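Local coordinates for tudor domain-containing protein 1 (Mus musculus, PDB 4B9W) that binds arginine-methylated Piwi proteins through its Tudor domains and takes part in the piRNA-guided repression of transposable elements during spermatogenesis, at residues Trp8-Phe13 against Pro125-Met129; Met26-Phe32 against Ala147-Gln152; Phe32-Phe36 against His99-Gly104; Pro60-Phe64 against Gln113-Ile117. The contacts are given in a common frame with arbitrary orientation. Residue numbers count along the deposited sequence, not the author numbering.

Overall arrangement
In this third extended Tudor domain, a Tudor core, the five-stranded antiparallel sheet of strands 71-76 to 114-116, is joined to a second β-sheet that includes strands 18-26, 31-36 and 129-133. Contact 3 sits at the chain's centre and bridges the two sheets. Contact 1 touches it through Gln-127 and Asp-102 (centres about 9 Å apart); contact 2 shares strand 31-36 with it (centres about 14 Å apart). Contact 4 lies at the far end of the core, about 34 Å from contact 2 between centres. Contacts 3 and 4 cross along the chain within the loops closed by contacts 1 and 2, which also cross, so the Tudor core is inserted between parts of the second sheet.

Contact 1. Residues Trp8-Phe13 against Pro125-Met129; sequences WTWVEF and PFQGM
The strongest link is a backbone hydrogen bond from Phe-126 N to Thr-9 O (2.8 Å, nearly straight). Next to it Val-11 N makes a weak one to Phe-126 O (3.3 Å). Together they form a single β-bridge in parallel pattern between Trp-10 and Phe-126, whose backbones are extended, in otherwise irregular chain up to Met-129, where strand 129-133 begins. Within the second segment, the Gln-127 side chain folds back with NE2 on Pro-125 O (3.0 Å).

Packing spreads from this bridge. Phe-126 (chi1 m) enters an aromatic cluster: its ring lies near parallel to the six-membered ring of Trp-8 (chi1 p; planes at 14°, centroids 4.6 Å apart) but slid so that they barely overlap, and it points its edge at the face of the Trp-10 ring (chi1 m; 89°, 5.4 Å), a T-shaped stack. Met-129, with all three chi angles m, carries SD to 3.7 Å from Val-11 CB and 3.9 Å from Trp-10 CE3, an oblique Met-aromatic contact, while its CE reaches Phe-13 CE2 at 3.8 Å. Pro-125 CB lies 3.6 Å from Trp-10 O. Trp-8 also touches Leu-86 of strand 81-90. The contact thus fastens the N-terminal arm to the linker entering strand 129-133, with few polar groups and an aromatic and thioether surface that implies adhesion mainly by hydrophobic packing.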
loop_
_atom_site.group_PDB
_atom_site.type_symbol
_atom_site.label_atom_id
_atom_site.label_comp_id
_atom_site.label_asym_id
_atom_site.label_seq_id
_atom_site.Cartn_x
_atom_site.Cartn_y
_atom_site.Cartn_z
ATOM N N TRP A 8 10.825 -18.305 -5.426
ATOM C CA TRP A 8 10.593 -17.661 -6.716
ATOM C C TRP A 8 11.501 -16.484 -6.904
ATOM O O TRP A 8 12.137 -16.037 -5.959
ATOM C CB TRP A 8 9.129 -17.237 -6.779
ATOM C CG TRP A 8 8.700 -16.511 -5.522
ATOM C CD1 TRP A 8 8.128 -17.048 -4.368
ATOM C CD2 TRP A 8 8.853 -15.091 -5.241
ATOM N NE1 TRP A 8 7.903 -16.065 -3.438
ATOM C CE2 TRP A 8 8.314 -14.873 -3.899
ATOM C CE3 TRP A 8 9.357 -14.022 -5.942
ATOM C CZ2 TRP A 8 8.295 -13.622 -3.310
ATOM C CZ3 TRP A 8 9.326 -12.767 -5.348
ATOM C CH2 TRP A 8 8.804 -12.564 -4.062
ATOM N N THR A 9 11.545 -15.943 -8.119
ATOM C CA THR A 9 12.358 -14.758 -8.404
ATOM C C THR A 9 11.581 -13.723 -9.202
ATOM O O THR A 9 10.471 -13.977 -9.666
ATOM C CB THR A 9 13.636 -15.159 -9.185
ATOM O OG1 THR A 9 13.269 -15.690 -10.462
ATOM C CG2 THR A 9 14.461 -16.240 -8.397
ATOM N N TRP A 10 12.169 -12.536 -9.321
ATOM C CA TRP A 10 11.706 -11.530 -10.257
ATOM C C TRP A 10 12.552 -11.545 -11.475
ATOM O O TRP A 10 13.591 -12.185 -11.497
ATOM C CB TRP A 10 11.776 -10.160 -9.628
ATOM C CG TRP A 10 10.831 -10.049 -8.473
ATOM C CD1 TRP A 10 11.114 -10.231 -7.127
ATOM C CD2 TRP A 10 9.387 -9.763 -8.525
ATOM N NE1 TRP A 10 9.986 -10.069 -6.372
ATOM C CE2 TRP A 10 8.919 -9.788 -7.145
ATOM C CE3 TRP A 10 8.485 -9.486 -9.531
ATOM C CZ2 TRP A 10 7.601 -9.536 -6.816
ATOM C CZ3 TRP A 10 7.166 -9.259 -9.190
ATOM C CH2 TRP A 10 6.733 -9.275 -7.867
ATOM N N VAL A 11 12.114 -10.823 -12.505
ATOM C CA VAL A 11 12.938 -10.612 -13.678
ATOM C C VAL A 11 14.139 -9.816 -13.194
ATOM O O VAL A 11 14.011 -8.953 -12.321
ATOM C CB VAL A 11 12.202 -9.834 -14.802
ATOM C CG1 VAL A 11 13.121 -9.610 -15.996
ATOM C CG2 VAL A 11 10.959 -10.590 -15.230
ATOM N N GLU A 12 15.305 -10.132 -13.746
ATOM C CA GLU A 12 16.557 -9.526 -13.313
ATOM C C GLU A 12 17.165 -8.688 -14.427
ATOM O O GLU A 12 17.035 -9.037 -15.611
ATOM C CB GLU A 12 17.531 -10.619 -12.853
ATOM C CG GLU A 12 17.082 -11.363 -11.593
ATOM C CD GLU A 12 17.039 -10.468 -10.376
ATOM O OE1 GLU A 12 17.453 -9.298 -10.510
ATOM O OE2 GLU A 12 16.616 -10.913 -9.279
ATOM N N PHE A 13 17.829 -7.599 -14.021
ATOM C CA PHE A 13 18.428 -6.620 -14.936
ATOM C C PHE A 13 19.874 -6.258 -14.617
ATOM O O PHE A 13 20.344 -6.401 -13.485
ATOM C CB PHE A 13 17.627 -5.296 -14.897
ATOM C CG PHE A 13 16.171 -5.468 -15.177
ATOM C CD1 PHE A 13 15.701 -5.503 -16.490
ATOM C CD2 PHE A 13 15.273 -5.650 -14.142
ATOM C CE1 PHE A 13 14.362 -5.696 -16.757
ATOM C CE2 PHE A 13 13.924 -5.832 -14.408
ATOM C CZ PHE A 13 13.471 -5.859 -15.708
ATOM N N PRO A 125 10.283 -16.390 -13.841
ATOM C CA PRO A 125 10.345 -15.243 -12.917
ATOM C C PRO A 125 9.047 -14.462 -12.947
ATOM O O PRO A 125 8.386 -14.411 -13.985
ATOM C CB PRO A 125 11.508 -14.389 -13.472
ATOM C CG PRO A 125 12.326 -15.348 -14.279
ATOM C CD PRO A 125 11.398 -16.405 -14.801
ATOM N N PHE A 126 8.695 -13.840 -11.823
ATOM C CA PHE A 126 7.550 -12.942 -11.786
ATOM C C PHE A 126 7.756 -11.759 -12.730
ATOM O O PHE A 126 8.821 -11.139 -12.756
ATOM C CB PHE A 126 7.233 -12.481 -10.349
ATOM C CG PHE A 126 6.796 -13.595 -9.408
ATOM C CD1 PHE A 126 6.545 -14.899 -9.851
ATOM C CD2 PHE A 126 6.617 -13.324 -8.045
ATOM C CE1 PHE A 126 6.145 -15.886 -8.963
ATOM C CE2 PHE A 126 6.214 -14.323 -7.156
ATOM C CZ PHE A 126 5.989 -15.599 -7.613
ATOM N N GLN A 127 6.714 -11.458 -13.509
ATOM C CA GLN A 127 6.848 -10.607 -14.713
ATOM C C GLN A 127 6.318 -9.189 -14.558
ATOM O O GLN A 127 6.595 -8.358 -15.400
ATOM C CB GLN A 127 6.129 -11.244 -15.897
ATOM C CG GLN A 127 6.735 -12.526 -16.414
ATOM C CD GLN A 127 8.124 -12.351 -16.990
ATOM O OE1 GLN A 127 8.393 -11.392 -17.706
ATOM N NE2 GLN A 127 9.021 -13.298 -16.686
ATOM N N GLY A 128 5.537 -8.918 -13.516
ATOM C CA GLY A 128 5.043 -7.578 -13.252
ATOM C C GLY A 128 6.086 -6.799 -12.471
ATOM O O GLY A 128 6.126 -6.836 -11.226
ATOM N N MET A 129 6.939 -6.101 -13.208
ATOM C CA MET A 129 8.071 -5.417 -12.608
ATOM C C MET A 129 7.684 -4.004 -12.239
ATOM O O MET A 129 7.310 -3.228 -13.132
ATOM C CB MET A 129 9.223 -5.389 -13.622
ATOM C CG MET A 129 9.742 -6.776 -13.981
ATOM S SD MET A 129 10.263 -7.678 -12.496
ATOM C CE MET A 129 11.289 -6.429 -11.690
#

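Contact 2. Residues Met26-Phe32 against Ala147-Gln152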
loop_
_atom_site.group_PDB
_atom_site.type_symbol
_atom_site.label_atom_id
_atom_site.label_comp_id
_atom_site.label_asym_id
_atom_site.label_seq_id
_atom_site.Cartn_x
_atom_site.Cartn_y
_atom_site.Cartn_z
ATOM N N MET A 26 -0.793 0.577 -14.108
ATOM C CA MET A 26 -0.458 1.976 -13.948
ATOM C C MET A 26 -1.156 2.552 -12.731
ATOM O O MET A 26 -2.360 2.374 -12.550
ATOM C CB MET A 26 -0.906 2.722 -15.190
ATOM C CG MET A 26 -0.937 4.230 -15.055
ATOM S SD MET A 26 0.649 5.008 -15.364
ATOM C CE MET A 26 0.049 6.285 -16.460
ATOM N N TYR A 27 -0.384 3.244 -11.903
ATOM C CA TYR A 27 -0.904 3.978 -10.770
ATOM C C TYR A 27 -0.468 5.422 -10.813
ATOM O O TYR A 27 -1.252 6.296 -10.459
ATOM C CB TYR A 27 -0.440 3.351 -9.457
ATOM C CG TYR A 27 -0.927 1.964 -9.218
ATOM C CD1 TYR A 27 -2.166 1.735 -8.638
ATOM C CD2 TYR A 27 -0.151 0.862 -9.571
ATOM C CE1 TYR A 27 -2.612 0.448 -8.398
ATOM C CE2 TYR A 27 -0.597 -0.422 -9.344
ATOM C CZ TYR A 27 -1.822 -0.624 -8.753
ATOM O OH TYR A 27 -2.251 -1.906 -8.536
ATOM N N SER A 28 0.786 5.664 -11.225
ATOM C CA SER A 28 1.373 7.020 -11.342
ATOM C C SER A 28 2.679 6.987 -12.124
ATOM O O SER A 28 3.141 5.922 -12.501
ATOM C CB SER A 28 1.652 7.655 -9.953
ATOM O OG SER A 28 2.748 7.060 -9.283
ATOM N N PRO A 29 3.304 8.155 -12.338
ATOM C CA PRO A 29 4.679 8.162 -12.833
ATOM C C PRO A 29 5.694 7.587 -11.870
ATOM O O PRO A 29 6.811 7.297 -12.298
ATOM C CB PRO A 29 4.961 9.652 -13.064
ATOM C CG PRO A 29 3.635 10.232 -13.355
ATOM C CD PRO A 29 2.714 9.503 -12.408
ATOM N N GLY A 30 5.333 7.435 -10.593
ATOM C CA GLY A 30 6.222 6.874 -9.591
ATOM C C GLY A 30 5.959 5.405 -9.293
ATOM O O GLY A 30 6.651 4.780 -8.470
ATOM N N GLU A 31 4.960 4.861 -9.979
ATOM C CA GLU A 31 4.488 3.527 -9.710
ATOM C C GLU A 31 3.698 2.953 -10.883
ATOM O O GLU A 31 2.475 3.123 -10.987
ATOM C CB GLU A 31 3.621 3.573 -8.464
ATOM C CG GLU A 31 3.110 2.230 -7.998
ATOM C CD GLU A 31 2.157 2.370 -6.816
ATOM O OE1 GLU A 31 1.566 3.465 -6.598
ATOM O OE2 GLU A 31 1.978 1.374 -6.116
ATOM N N PHE A 32 4.391 2.237 -11.744
ATOM C CA PHE A 32 3.733 1.542 -12.811
ATOM C C PHE A 32 4.449 0.240 -13.057
ATOM O O PHE A 32 5.588 0.062 -12.639
ATOM C CB PHE A 32 3.661 2.395 -14.088
ATOM C CG PHE A 32 5.000 2.776 -14.655
ATOM C CD1 PHE A 32 5.732 3.808 -14.108
ATOM C CD2 PHE A 32 5.533 2.086 -15.760
ATOM C CE1 PHE A 32 6.971 4.159 -14.631
ATOM C CE2 PHE A 32 6.763 2.432 -16.284
ATOM C CZ PHE A 32 7.477 3.480 -15.726
ATOM N N ALA A 147 -1.343 14.502 -14.163
ATOM C CA ALA A 147 0.009 13.990 -14.469
ATOM C C ALA A 147 -0.072 12.503 -14.809
ATOM O O ALA A 147 0.546 12.018 -15.769
ATOM C CB ALA A 147 0.963 14.232 -13.314
ATOM N N THR A 148 -0.880 11.774 -14.054
ATOM C CA THR A 148 -1.009 10.332 -14.290
ATOM C C THR A 148 -1.732 10.020 -15.612
ATOM O O THR A 148 -1.283 9.165 -16.382
ATOM C CB THR A 148 -1.639 9.631 -13.065
ATOM O OG1 THR A 148 -0.778 9.824 -11.928
ATOM C CG2 THR A 148 -1.809 8.146 -13.318
ATOM N N ALA A 149 -2.816 10.728 -15.905
ATOM C CA ALA A 149 -3.541 10.513 -17.161
ATOM C C ALA A 149 -2.723 10.945 -18.398
ATOM O O ALA A 149 -2.813 10.325 -19.486
ATOM C CB ALA A 149 -4.899 11.202 -17.120
ATOM N N ARG A 150 -1.904 11.976 -18.252
ATOM C CA ARG A 150 -1.031 12.355 -19.354
ATOM C C ARG A 150 -0.006 11.247 -19.616
ATOM O O ARG A 150 0.198 10.846 -20.757
ATOM C CB ARG A 150 -0.352 13.714 -19.112
ATOM C CG ARG A 150 0.581 14.158 -20.242
ATOM C CD ARG A 150 -0.011 13.951 -21.640
ATOM N NE ARG A 150 -0.967 14.991 -22.034
ATOM C CZ ARG A 150 -2.100 14.804 -22.732
ATOM N NH1 ARG A 150 -2.544 13.594 -23.127
ATOM N NH2 ARG A 150 -2.835 15.854 -23.023
ATOM N N PHE A 151 0.609 10.738 -18.545
ATOM C CA PHE A 151 1.552 9.631 -18.615
ATOM C C PHE A 151 0.919 8.437 -19.335
ATOM O O PHE A 151 1.517 7.909 -20.261
ATOM C CB PHE A 151 2.057 9.281 -17.179
ATOM C CG PHE A 151 3.056 8.140 -17.097
ATOM C CD1 PHE A 151 4.028 7.933 -18.070
ATOM C CD2 PHE A 151 3.065 7.314 -15.974
ATOM C CE1 PHE A 151 4.943 6.893 -17.953
ATOM C CE2 PHE A 151 3.970 6.274 -15.856
ATOM C CZ PHE A 151 4.921 6.069 -16.851
ATOM N N GLN A 152 -0.288 8.048 -18.909
ATOM C CA GLN A 152 -1.046 6.927 -19.476
ATOM C C GLN A 152 -1.269 7.101 -20.994
ATOM O O GLN A 152 -1.074 6.163 -21.775
ATOM C CB GLN A 152 -2.382 6.796 -18.718
ATOM C CG GLN A 152 -3.445 5.924 -19.340
ATOM C CD GLN A 152 -3.036 4.484 -19.406
ATOM O OE1 GLN A 152 -2.212 4.021 -18.606
ATOM N NE2 GLN A 152 -3.623 3.746 -20.337
HETATM O O HOH W 1 -2.238 9.507 -9.826
#
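The methyl group of Met-26 pushes unusually close to helix backbone: CE lies 3.0 Å from Gln-152 N and 3.2 Å from Thr-148 O, two atoms already joined by a helical hydrogen bond. Its chi3 of 133° lies between the usual wells. The same CE meets Phe-151 CD2 at 3.2 Å, and Met-26 SD sits obliquely 4.3 Å from the Phe-151 ring centroid, a Met-aromatic contact. Phe-151, in turn, directs its edge at the face of Phe-32 (centroids 4.9 Å apart, planes at 80°), with Pro-29 CA 3.6 Å from Phe-151 CD2.

This is the connection of strands 18-26 and 31-36, a tight β-hairpin packed on helix 145-155. Tyr-27 and Ser-28 both give their N to Glu-31 O, forming a classic β-bulge; Ser-28 to Glu-31 is a type I turn, and Ser-28 OG accepts from Gly-30 N (2.9 Å) as an ST turn. The bound peptide of PIWI-like protein 2 runs beside this hairpin, sharing backbone hydrogen bonds with Met-26 and Tyr-27, pairing a basic side chain of its own with Glu-31 OE2, and packing on Thr-148 and Gln-152. Polar bridging between the two segments falls to a water 2.6 Å from Thr-148 OG1 that donates weakly to Tyr-27 O (3.4 Å).

Contact 3. Residues Phe32-Phe36 against His99-Gly104; sequences FYCHF and HFVDYG
Strand 31-36, extended throughout residues 32-36, meets His-99 of strand 96-100 and the turn that follows, with the CA atoms of Tyr-33 and Gly-104 nearest at 5.8 Å. His-99 (chi1 t) brings CE1 to 4.0 Å from Tyr-33 OH. After Phe-100 the chain turns: Phe-100 O accepts from Tyr-103 N (3.2 Å) and Gly-104 N (2.8 Å). Asp-102 presents its carbonyl O to His-35 NE2, which donates across 2.7 Å, while its carboxylate forms a salt bridge with Arg-84. Tyr-103 (chi1 m) offers its ring face to the edge of the His-35 ring (chi1 m), an offset edge-to-face pair with centroids 5.3 Å apart and planes at 76°; Tyr-103 O lies 3.4 Å from Tyr-33 CB. Gly-104, at phi 106° and psi -2°, lays CA over the Tyr-33 ring face (chi1 m), 3.8 Å from the centroid, as a CH-pi contact; a CB here would clash with Tyr-33 CG.

The bound peptide's modified side chain packs on Phe-100 and Tyr-103, consistent with the aromatic cage of Tudor domains. The turn 101-104 thus rests on strand 31-36 through a buried histidine-carbonyl hydrogen bond, ring contacts and a glycine that permits close approach.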
loop_
_atom_site.group_PDB
_atom_site.type_symbol
_atom_site.label_atom_id
_atom_site.label_comp_id
_atom_site.label_asym_id
_atom_site.label_seq_id
_atom_site.Cartn_x
_atom_site.Cartn_y
_atom_site.Cartn_z
ATOM N N PHE A 32 4.391 2.237 -11.744
ATOM C CA PHE A 32 3.733 1.542 -12.811
ATOM C C PHE A 32 4.449 0.240 -13.057
ATOM O O PHE A 32 5.588 0.062 -12.639
ATOM C CB PHE A 32 3.661 2.395 -14.088
ATOM C CG PHE A 32 5.000 2.776 -14.655
ATOM C CD1 PHE A 32 5.732 3.808 -14.108
ATOM C CD2 PHE A 32 5.533 2.086 -15.760
ATOM C CE1 PHE A 32 6.971 4.159 -14.631
ATOM C CE2 PHE A 32 6.763 2.432 -16.284
ATOM C CZ PHE A 32 7.477 3.480 -15.726
ATOM N N TYR A 33 3.761 -0.675 -13.723
ATOM C CA TYR A 33 4.257 -2.014 -13.894
ATOM C C TYR A 33 4.434 -2.319 -15.366
ATOM O O TYR A 33 3.594 -1.947 -16.183
ATOM C CB TYR A 33 3.286 -2.993 -13.225
ATOM C CG TYR A 33 3.361 -2.895 -11.732
ATOM C CD1 TYR A 33 2.704 -1.880 -11.049
ATOM C CD2 TYR A 33 4.135 -3.775 -11.005
ATOM C CE1 TYR A 33 2.801 -1.765 -9.676
ATOM C CE2 TYR A 33 4.228 -3.670 -9.626
ATOM C CZ TYR A 33 3.568 -2.672 -8.976
ATOM O OH TYR A 33 3.663 -2.571 -7.621
ATOM N N CYS A 34 5.540 -2.987 -15.694
ATOM C CA CYS A 34 5.853 -3.307 -17.082
ATOM C C CYS A 34 6.132 -4.781 -17.256
ATOM O O CYS A 34 6.689 -5.427 -16.370
ATOM C CB CYS A 34 7.093 -2.541 -17.556
ATOM S SG CYS A 34 6.907 -0.746 -17.728
ATOM N N HIS A 35 5.732 -5.302 -18.411
ATOM C CA HIS A 35 6.321 -6.501 -18.946
ATOM C C HIS A 35 7.537 -6.110 -19.747
ATOM O O HIS A 35 7.447 -5.280 -20.660
ATOM C CB HIS A 35 5.346 -7.228 -19.837
ATOM C CG HIS A 35 4.165 -7.792 -19.109
ATOM N ND1 HIS A 35 2.932 -7.856 -19.665
ATOM C CD2 HIS A 35 4.055 -8.320 -17.838
ATOM C CE1 HIS A 35 2.078 -8.410 -18.793
ATOM N NE2 HIS A 35 2.765 -8.690 -17.663
ATOM N N PHE A 36 8.685 -6.692 -19.388
ATOM C CA PHE A 36 9.932 -6.518 -20.123
ATOM C C PHE A 36 10.054 -7.613 -21.198
ATOM O O PHE A 36 9.990 -8.821 -20.900
ATOM C CB PHE A 36 11.110 -6.481 -19.149
ATOM C CG PHE A 36 11.165 -5.208 -18.336
ATOM C CD1 PHE A 36 10.248 -4.962 -17.335
ATOM C CD2 PHE A 36 12.115 -4.238 -18.607
ATOM C CE1 PHE A 36 10.304 -3.799 -16.587
ATOM C CE2 PHE A 36 12.180 -3.061 -17.873
ATOM C CZ PHE A 36 11.271 -2.836 -16.865
ATOM N N HIS A 99 -1.766 -9.799 -4.523
ATOM C CA HIS A 99 -0.958 -9.126 -5.522
ATOM C C HIS A 99 -0.721 -10.030 -6.687
ATOM O O HIS A 99 -0.033 -11.044 -6.570
ATOM C CB HIS A 99 0.392 -8.733 -4.929
ATOM C CG HIS A 99 1.249 -7.961 -5.885
ATOM N ND1 HIS A 99 1.215 -6.608 -5.957
ATOM C CD2 HIS A 99 2.118 -8.391 -6.872
ATOM C CE1 HIS A 99 2.065 -6.205 -6.933
ATOM N NE2 HIS A 99 2.609 -7.310 -7.488
ATOM N N PHE A 100 -1.299 -9.696 -7.836
ATOM C CA PHE A 100 -1.056 -10.482 -9.048
ATOM C C PHE A 100 0.357 -10.209 -9.589
ATOM O O PHE A 100 0.614 -9.157 -10.156
ATOM C CB PHE A 100 -2.166 -10.190 -10.088
ATOM C CG PHE A 100 -3.483 -10.806 -9.720
ATOM C CD1 PHE A 100 -3.684 -12.163 -9.901
ATOM C CD2 PHE A 100 -4.512 -10.047 -9.176
ATOM C CE1 PHE A 100 -4.885 -12.764 -9.542
ATOM C CE2 PHE A 100 -5.711 -10.634 -8.816
ATOM C CZ PHE A 100 -5.901 -11.996 -9.003
ATOM N N VAL A 101 1.268 -11.170 -9.385
ATOM C CA VAL A 101 2.721 -10.951 -9.511
ATOM C C VAL A 101 3.241 -10.753 -10.936
ATOM O O VAL A 101 4.316 -10.179 -11.140
ATOM C CB VAL A 101 3.535 -12.095 -8.860
ATOM C CG1 VAL A 101 3.301 -12.149 -7.359
ATOM C CG2 VAL A 101 3.214 -13.439 -9.487
ATOM N N ASP A 102 2.488 -11.223 -11.917
ATOM C CA ASP A 102 2.875 -11.022 -13.312
ATOM C C ASP A 102 2.258 -9.779 -13.966
ATOM O O ASP A 102 2.483 -9.561 -15.156
ATOM C CB ASP A 102 2.514 -12.263 -14.119
ATOM C CG ASP A 102 3.308 -13.480 -13.692
ATOM O OD1 ASP A 102 4.563 -13.423 -13.690
ATOM O OD2 ASP A 102 2.667 -14.505 -13.414
ATOM N N TYR A 103 1.503 -8.969 -13.205
ATOM C CA TYR A 103 0.801 -7.780 -13.774
ATOM C C TYR A 103 0.880 -6.527 -12.884
ATOM O O TYR A 103 0.988 -5.427 -13.399
ATOM C CB TYR A 103 -0.678 -8.117 -14.121
ATOM C CG TYR A 103 -0.784 -9.298 -15.089
ATOM C CD1 TYR A 103 -0.807 -10.604 -14.606
ATOM C CD2 TYR A 103 -0.818 -9.107 -16.470
ATOM C CE1 TYR A 103 -0.853 -11.688 -15.462
ATOM C CE2 TYR A 103 -0.898 -10.176 -17.340
ATOM C CZ TYR A 103 -0.894 -11.480 -16.823
ATOM O OH TYR A 103 -0.940 -12.583 -17.657
ATOM N N GLY A 104 0.800 -6.699 -11.565
ATOM C CA GLY A 104 1.025 -5.612 -10.626
ATOM C C GLY A 104 -0.213 -5.059 -9.959
ATOM O O GLY A 104 -0.103 -4.160 -9.124
#

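Contact 4. Residues Pro60-Phe64 against Gln113-Ile117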
loop_
_atom_site.group_PDB
_atom_site.type_symbol
_atom_site.label_atom_id
_atom_site.label_comp_id
_atom_site.label_asym_id
_atom_site.label_seq_id
_atom_site.Cartn_x
_atom_site.Cartn_y
_atom_site.Cartn_z
ATOM N N PRO A 60 -11.568 -31.762 -7.322
ATOM C CA PRO A 60 -11.756 -30.651 -6.383
ATOM C C PRO A 60 -10.644 -29.626 -6.472
ATOM O O PRO A 60 -9.540 -29.964 -6.897
ATOM C CB PRO A 60 -11.720 -31.338 -5.017
ATOM C CG PRO A 60 -10.804 -32.498 -5.214
ATOM C CD PRO A 60 -10.927 -32.917 -6.662
ATOM N N PRO A 61 -10.928 -28.378 -6.065
ATOM C CA PRO A 61 -9.871 -27.385 -5.962
ATOM C C PRO A 61 -8.931 -27.700 -4.789
ATOM O O PRO A 61 -9.101 -28.732 -4.121
ATOM C CB PRO A 61 -10.647 -26.091 -5.717
ATOM C CG PRO A 61 -11.857 -26.538 -4.977
ATOM C CD PRO A 61 -12.224 -27.844 -5.609
ATOM N N ASN A 62 -7.956 -26.822 -4.550
ATOM C CA ASN A 62 -6.982 -26.999 -3.463
ATOM C C ASN A 62 -7.368 -26.346 -2.133
ATOM O O ASN A 62 -7.888 -25.224 -2.105
ATOM C CB ASN A 62 -5.618 -26.443 -3.878
ATOM C CG ASN A 62 -4.984 -27.235 -4.995
ATOM O OD1 ASN A 62 -3.950 -27.883 -4.807
ATOM N ND2 ASN A 62 -5.603 -27.195 -6.167
ATOM N N GLY A 63 -7.094 -27.050 -1.033
ATOM C CA GLY A 63 -7.099 -26.435 0.288
ATOM C C GLY A 63 -5.893 -25.511 0.353
ATOM O O GLY A 63 -4.752 -25.979 0.332
ATOM N N PHE A 64 -6.137 -24.200 0.380
ATOM C CA PHE A 64 -5.053 -23.228 0.505
ATOM C C PHE A 64 -5.108 -22.523 1.863
ATOM O O PHE A 64 -6.159 -22.047 2.266
ATOM C CB PHE A 64 -5.117 -22.194 -0.619
ATOM C CG PHE A 64 -4.095 -21.097 -0.484
ATOM C CD1 PHE A 64 -2.753 -21.372 -0.616
ATOM C CD2 PHE A 64 -4.477 -19.806 -0.180
ATOM C CE1 PHE A 64 -1.808 -20.376 -0.471
ATOM C CE2 PHE A 64 -3.539 -18.803 -0.044
ATOM C CZ PHE A 64 -2.201 -19.088 -0.185
ATOM N N GLN A 113 -11.595 -18.369 -4.268
ATOM C CA GLN A 113 -10.912 -17.763 -5.391
ATOM C C GLN A 113 -9.376 -17.877 -5.232
ATOM O O GLN A 113 -8.611 -17.246 -5.965
ATOM C CB GLN A 113 -11.378 -16.311 -5.536
ATOM C CG GLN A 113 -12.824 -16.173 -5.984
ATOM C CD GLN A 113 -13.326 -14.727 -6.070
ATOM O OE1 GLN A 113 -12.935 -13.856 -5.285
ATOM N NE2 GLN A 113 -14.210 -14.474 -7.029
ATOM N N LEU A 114 -8.949 -18.704 -4.277
ATOM C CA LEU A 114 -7.555 -18.983 -4.010
ATOM C C LEU A 114 -7.313 -20.490 -4.120
ATOM O O LEU A 114 -8.144 -21.281 -3.708
ATOM C CB LEU A 114 -7.195 -18.538 -2.597
ATOM C CG LEU A 114 -7.215 -17.040 -2.317
ATOM C CD1 LEU A 114 -6.941 -16.823 -0.835
ATOM C CD2 LEU A 114 -6.185 -16.341 -3.193
ATOM N N GLN A 115 -6.190 -20.864 -4.710
ATOM C CA GLN A 115 -5.734 -22.240 -4.733
ATOM C C GLN A 115 -4.233 -22.251 -4.452
ATOM O O GLN A 115 -3.497 -21.325 -4.850
ATOM C CB GLN A 115 -6.058 -22.900 -6.093
ATOM C CG GLN A 115 -7.559 -23.033 -6.343
ATOM C CD GLN A 115 -7.885 -23.914 -7.541
ATOM O OE1 GLN A 115 -7.269 -24.964 -7.732
ATOM N NE2 GLN A 115 -8.856 -23.477 -8.365
ATOM N N ALA A 116 -3.772 -23.282 -3.754
ATOM C CA ALA A 116 -2.328 -23.485 -3.564
ATOM C C ALA A 116 -1.613 -23.510 -4.930
ATOM O O ALA A 116 -2.180 -23.980 -5.912
ATOM C CB ALA A 116 -2.057 -24.772 -2.788
ATOM N N ILE A 117 -0.400 -22.956 -4.997
ATOM C CA ILE A 117 0.415 -23.035 -6.213
ATOM C C ILE A 117 1.453 -24.159 -6.047
ATOM O O ILE A 117 1.801 -24.530 -4.918
ATOM C CB ILE A 117 1.087 -21.686 -6.552
ATOM C CG1 ILE A 117 1.573 -21.706 -8.010
ATOM C CG2 ILE A 117 2.216 -21.362 -5.570
ATOM C CD1 ILE A 117 1.833 -20.336 -8.608
#
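Contact 4 packs the connector after helix 41-57 across strand 114-116, an outermost strand of the five-stranded antiparallel Tudor core, which pairs with strand 71-76. Phe-64 contributes the most buried surface. Its CA-to-CB bond points toward the strand, CB standing 3.6 Å from Ala-116 N and 3.9 Å from Gln-115 C, so that the aromatic side chain lies against strand backbone as well as side chains. Chi1 near t then directs the ring, which reaches Leu-114 CB through CD2 (3.9 Å) and Ala-116 CB through CD1 (4.1 Å). Phe-64 also packs on Cys-72 of strand 71-76 and Val-87 of strand 81-90.

Gln-115, second only to Phe-64 in buried surface, reaches out from the strand past Pro-61, whose CB is 4.0 Å from Gln-115 CD. Its amide serves two partners: NE2 hydrogen-bonds to Cys-56 O near the end of helix 41-57, while OE1 accepts the one hydrogen bond between these two segments, from Asn-62 ND2 at 3.2 Å.

Tyr-55 OH of helix 41-57 is hydrogen-bonded to Ala-116 O, so the helix and the connector after it meet the same short strand. At Ala-116 the connector comes close to the strand backbone: the CA atoms of Phe-64 and Ala-116 are 4.9 Å apart, and Asn-62 CB lies 3.7 Å from Ala-116 N.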